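PDB 6ACS: ditrans,polycis-undecaprenyl-diphosphate synthase ((2E,6E)-farnesyl-diphosphate specific) from Acinetobacter baumannii, which catalyses cis-prenyl chain elongation to undecaprenyl diphosphate, probably by condensing isopentenyl diphosphate units sequentially onto farnesyl diphosphate, for bacterial cell-wall synthesis. Local coordinates for the interface of chains A and B. Residues are numbered along the deposited sequence; one frame, centred on the assembly and turned at random. Chains: chain A/B, Ditrans,polycis-undecaprenyl-diphosphate synthase ((2E,6E)-farnesyl-diphosphate specific).

Contact 1: the interface of chains A and B. Residues chain A 143, 147, 164, 169; chain B 143-144, 147, 169.
A:Phe169 packs across helix 139-155 of chain B in the apolar core of the homodimer formed by this UPP synthase, a member of the cis-prenyltransferase family. At the root of the side chain, CB of A:Phe169 lies 4.0 Å from CB of B:Ala144. The first torsion turns CG away from the backbone N (chi1 -171°), which sends the ring across the partner helix, its two flanks set toward successive turns. On one flank of the ring, CD1 and CE1 share the methyl of B:Ala147, with CE1 of A:Phe169 3.5 Å from its CB. On the other flank, CE2 of A:Phe169 reaches the branch methyl CG2 of B:Ile143 at 3.7 Å, and CZ at the tip touches this same methyl more loosely. The ring therefore spans residues one helical turn apart, while the methyl of A:Ala147, from its own chain, lies in the ring plane at the edge.

The two-fold returns the arrangement with B:Phe169, whose CE2 stands 3.6 Å from CG2 of A:Ile143. Beside the pair of rings, on the side away from the alanine methyls, the isoleucines cross at about a right angle. Their CG2 methyls, anti to the backbone N, come together snugly at 3.5 Å (A:Ile143 CG2 to B:Ile143 CG2), and the CD1 ends follow at 3.7 Å (A:Ile143 CD1 to B:Ile143 CD1). Toward the margin, the CG2 methyl of A:Ile164 rests near the carbonyl oxygen of B:Ala144. A water supplies a polar link, joining the carbonyl oxygens of A:Ala147 and B:Ala147 and lying 2.8 Å from the O atom of each.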
# COMPACT_ATOMS: atom_id res chain seq x y z
N ILE A 143 2.98 10.43 -1.46
CA ILE A 143 4.16 10.27 -0.61
C ILE A 143 5.31 11.13 -1.10
O ILE A 143 6.00 11.80 -0.31
CB ILE A 143 4.53 8.77 -0.55
CG1 ILE A 143 3.52 8.02 0.34
CG2 ILE A 143 5.98 8.56 -0.07
CD1 ILE A 143 3.48 6.49 0.10
N ALA A 147 7.25 14.25 0.74
CA ALA A 147 8.70 14.37 0.85
C ALA A 147 9.20 15.70 0.28
O ALA A 147 10.13 16.31 0.83
CB ALA A 147 9.38 13.19 0.13
N ILE A 164 13.93 14.01 10.73
CA ILE A 164 12.77 13.53 9.99
C ILE A 164 12.50 12.08 10.37
O ILE A 164 13.40 11.23 10.33
CB ILE A 164 12.99 13.67 8.48
CG1 ILE A 164 13.02 15.16 8.11
CG2 ILE A 164 11.94 12.88 7.67
CD1 ILE A 164 13.63 15.43 6.73
N PHE A 169 6.85 13.07 9.14
CA PHE A 169 6.44 12.89 7.75
C PHE A 169 4.92 12.80 7.63
O PHE A 169 4.33 13.32 6.67
CB PHE A 169 7.10 11.63 7.19
CG PHE A 169 6.91 11.47 5.72
CD1 PHE A 169 7.73 12.14 4.84
CD2 PHE A 169 5.89 10.68 5.21
CE1 PHE A 169 7.56 12.02 3.46
CE2 PHE A 169 5.70 10.56 3.85
CZ PHE A 169 6.54 11.23 2.98
N ILE B 143 9.59 4.66 4.12
CA ILE B 143 9.24 5.86 3.38
C ILE B 143 9.82 7.11 4.04
O ILE B 143 10.38 7.98 3.37
CB ILE B 143 7.71 5.93 3.24
CG1 ILE B 143 7.25 4.91 2.18
CG2 ILE B 143 7.22 7.34 2.91
CD1 ILE B 143 5.78 4.52 2.29
N ALA B 144 9.69 7.22 5.37
CA ALA B 144 10.21 8.41 6.04
C ALA B 144 11.74 8.43 6.02
O ALA B 144 12.35 9.50 5.97
CB ALA B 144 9.67 8.52 7.48
N ALA B 147 12.61 9.82 2.76
CA ALA B 147 12.40 11.27 2.80
C ALA B 147 13.52 11.98 3.54
O ALA B 147 13.95 13.08 3.14
CB ALA B 147 11.04 11.58 3.46
N PHE B 169 12.29 10.13 -5.81
CA PHE B 169 12.09 9.59 -4.48
C PHE B 169 12.25 8.08 -4.46
O PHE B 169 12.81 7.52 -3.52
CB PHE B 169 10.70 9.98 -3.97
CG PHE B 169 10.43 9.56 -2.55
CD1 PHE B 169 10.92 10.31 -1.49
CD2 PHE B 169 9.68 8.42 -2.29
CE1 PHE B 169 10.66 9.92 -0.18
CE2 PHE B 169 9.42 8.03 -1.00
CZ PHE B 169 9.90 8.79 0.07
O HOH W 1 12.32 14.92 1.79

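Contact 2: the interface of chains A and B. Residues chain A 204-206, 231, 235; chain B 190-192.
This is a polar loop-to-strand interface of the homodimer, in which B:Asp190, B:Phe191 and B:Arg192 dock against A:Glu205, A:Leu206 and the helix residues A:Arg231 and A:Phe235, tying one subunit to the likely magnesium-binding region of the other. The backbone amide of A:Leu206 donates to the carbonyl oxygen of B:Phe191 (N to O 2.8 Å).

Beyond this bond, the guanidinium of A:Arg231 lies flat over the ring of B:Phe191, their planes only 7° apart, with NH2 of A:Arg231 3.4 Å from the ring centroid in a cation-pi contact. The extended arginine chain carries the group there, and its NH1 is held by the carbonyl oxygen of A:Leu206 at 2.9 Å, nearly in the guanidinium plane but above the carbonyl plane, which helps fix its rotation.

Bent at chi2 (-73°), A:Glu205 brings OE2 over one face of the B:Arg192 guanidinium. The two form a salt bridge, OE2 of A:Glu205 lying 3.1 Å from NH1 of B:Arg192, although the N-H points away from it. NH1 of B:Arg192 instead bonds the syn lone pair of B:Asp190 OD2 at 2.9 Å. OD1 of B:Asp190 is modelled 2.5 Å from OE2 of A:Glu205, too close for two acceptors, so the detail of this carboxylate pair, and with it the exact placement of OE2, is doubtful. CB of B:Asp190 sits over the ring of A:Phe235, 3.8 Å from the centroid, with the carboxylate nearly parallel.

The partner loop thus fits between the start of strand 205-208 and the C-terminal end of helix 218-235.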
# COMPACT_ATOMS: atom_id res chain seq x y z
N ALA A 204 -5.35 -0.43 7.54
CA ALA A 204 -6.76 -0.62 7.23
C ALA A 204 -7.11 -2.10 7.05
O ALA A 204 -6.36 -2.86 6.43
CB ALA A 204 -7.15 0.11 5.93
N GLU A 205 -8.27 -2.48 7.57
CA GLU A 205 -8.89 -3.74 7.15
C GLU A 205 -9.32 -3.63 5.70
O GLU A 205 -9.87 -2.61 5.28
CB GLU A 205 -10.09 -4.08 8.02
CG GLU A 205 -9.73 -4.49 9.42
CD GLU A 205 -9.11 -5.88 9.49
OE1 GLU A 205 -9.21 -6.65 8.51
OE2 GLU A 205 -8.49 -6.18 10.53
N LEU A 206 -9.07 -4.69 4.93
CA LEU A 206 -9.31 -4.68 3.49
C LEU A 206 -10.46 -5.62 3.18
O LEU A 206 -10.42 -6.80 3.53
CB LEU A 206 -8.03 -5.11 2.75
CG LEU A 206 -6.77 -4.29 3.11
CD1 LEU A 206 -5.56 -4.81 2.36
CD2 LEU A 206 -6.94 -2.79 2.81
N ARG A 231 -13.76 -8.42 12.61
CA ARG A 231 -12.30 -8.46 12.55
C ARG A 231 -11.67 -7.63 13.66
O ARG A 231 -10.62 -8.01 14.18
CB ARG A 231 -11.82 -8.00 11.17
CG ARG A 231 -12.15 -9.00 10.05
CD ARG A 231 -11.75 -8.43 8.71
NE ARG A 231 -12.14 -9.24 7.56
CZ ARG A 231 -11.99 -8.83 6.31
NH1 ARG A 231 -11.47 -7.63 6.09
NH2 ARG A 231 -12.35 -9.60 5.28
N PHE A 235 -9.05 -9.54 15.92
CA PHE A 235 -7.65 -9.16 15.80
C PHE A 235 -7.31 -7.85 16.49
O PHE A 235 -6.15 -7.41 16.41
CB PHE A 235 -7.25 -9.08 14.32
CG PHE A 235 -7.53 -10.34 13.55
CD1 PHE A 235 -6.76 -11.48 13.75
CD2 PHE A 235 -8.55 -10.39 12.62
CE1 PHE A 235 -7.01 -12.64 13.05
CE2 PHE A 235 -8.81 -11.55 11.91
CZ PHE A 235 -8.04 -12.67 12.13
N ASP B 190 -5.88 -12.21 9.41
CA ASP B 190 -6.27 -10.81 9.33
C ASP B 190 -6.12 -10.28 7.90
O ASP B 190 -5.29 -10.75 7.12
CB ASP B 190 -5.46 -9.95 10.30
CG ASP B 190 -6.15 -8.63 10.64
OD1 ASP B 190 -7.33 -8.44 10.27
OD2 ASP B 190 -5.49 -7.79 11.28
N PHE B 191 -6.95 -9.30 7.56
CA PHE B 191 -6.95 -8.75 6.21
C PHE B 191 -6.33 -7.37 6.21
O PHE B 191 -6.98 -6.39 5.84
CB PHE B 191 -8.36 -8.70 5.65
CG PHE B 191 -8.93 -10.06 5.32
CD1 PHE B 191 -9.41 -10.88 6.32
CD2 PHE B 191 -9.00 -10.50 4.02
CE1 PHE B 191 -9.95 -12.12 6.02
CE2 PHE B 191 -9.52 -11.75 3.71
CZ PHE B 191 -10.00 -12.55 4.72
N ARG B 192 -5.08 -7.28 6.66
CA ARG B 192 -4.36 -6.01 6.69
C ARG B 192 -2.97 -6.22 6.11
O ARG B 192 -2.41 -7.31 6.20
CB ARG B 192 -4.19 -5.48 8.11
CG ARG B 192 -5.48 -5.16 8.88
CD ARG B 192 -5.11 -4.66 10.27
NE ARG B 192 -6.21 -3.94 10.92
CZ ARG B 192 -6.80 -4.31 12.05
NH1 ARG B 192 -6.42 -5.42 12.67
NH2 ARG B 192 -7.78 -3.57 12.56

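Contact 1 and contact 2 belong to the same two-fold interface, their C-alpha centres about 25 Å apart, and share no residues. Contact 1 draws on helices 139-155 and 166-170, its centre about 29 Å from A:Asp18, the predicted catalytic aspartate. The centre of contact 2 is about 20 Å from A:Asp18; this contact uses the 190-192 loop, strand 205-208 and helix 218-235. Contact 2 includes residues predicted to bind magnesium (A:Glu205) and substrate (B:Arg192), and contact 1 includes none. The apolar helical packing thus appears mainly to hold the subunits together, whereas the polar docking could let dimer formation shape the region where metal and diphosphate probably bind.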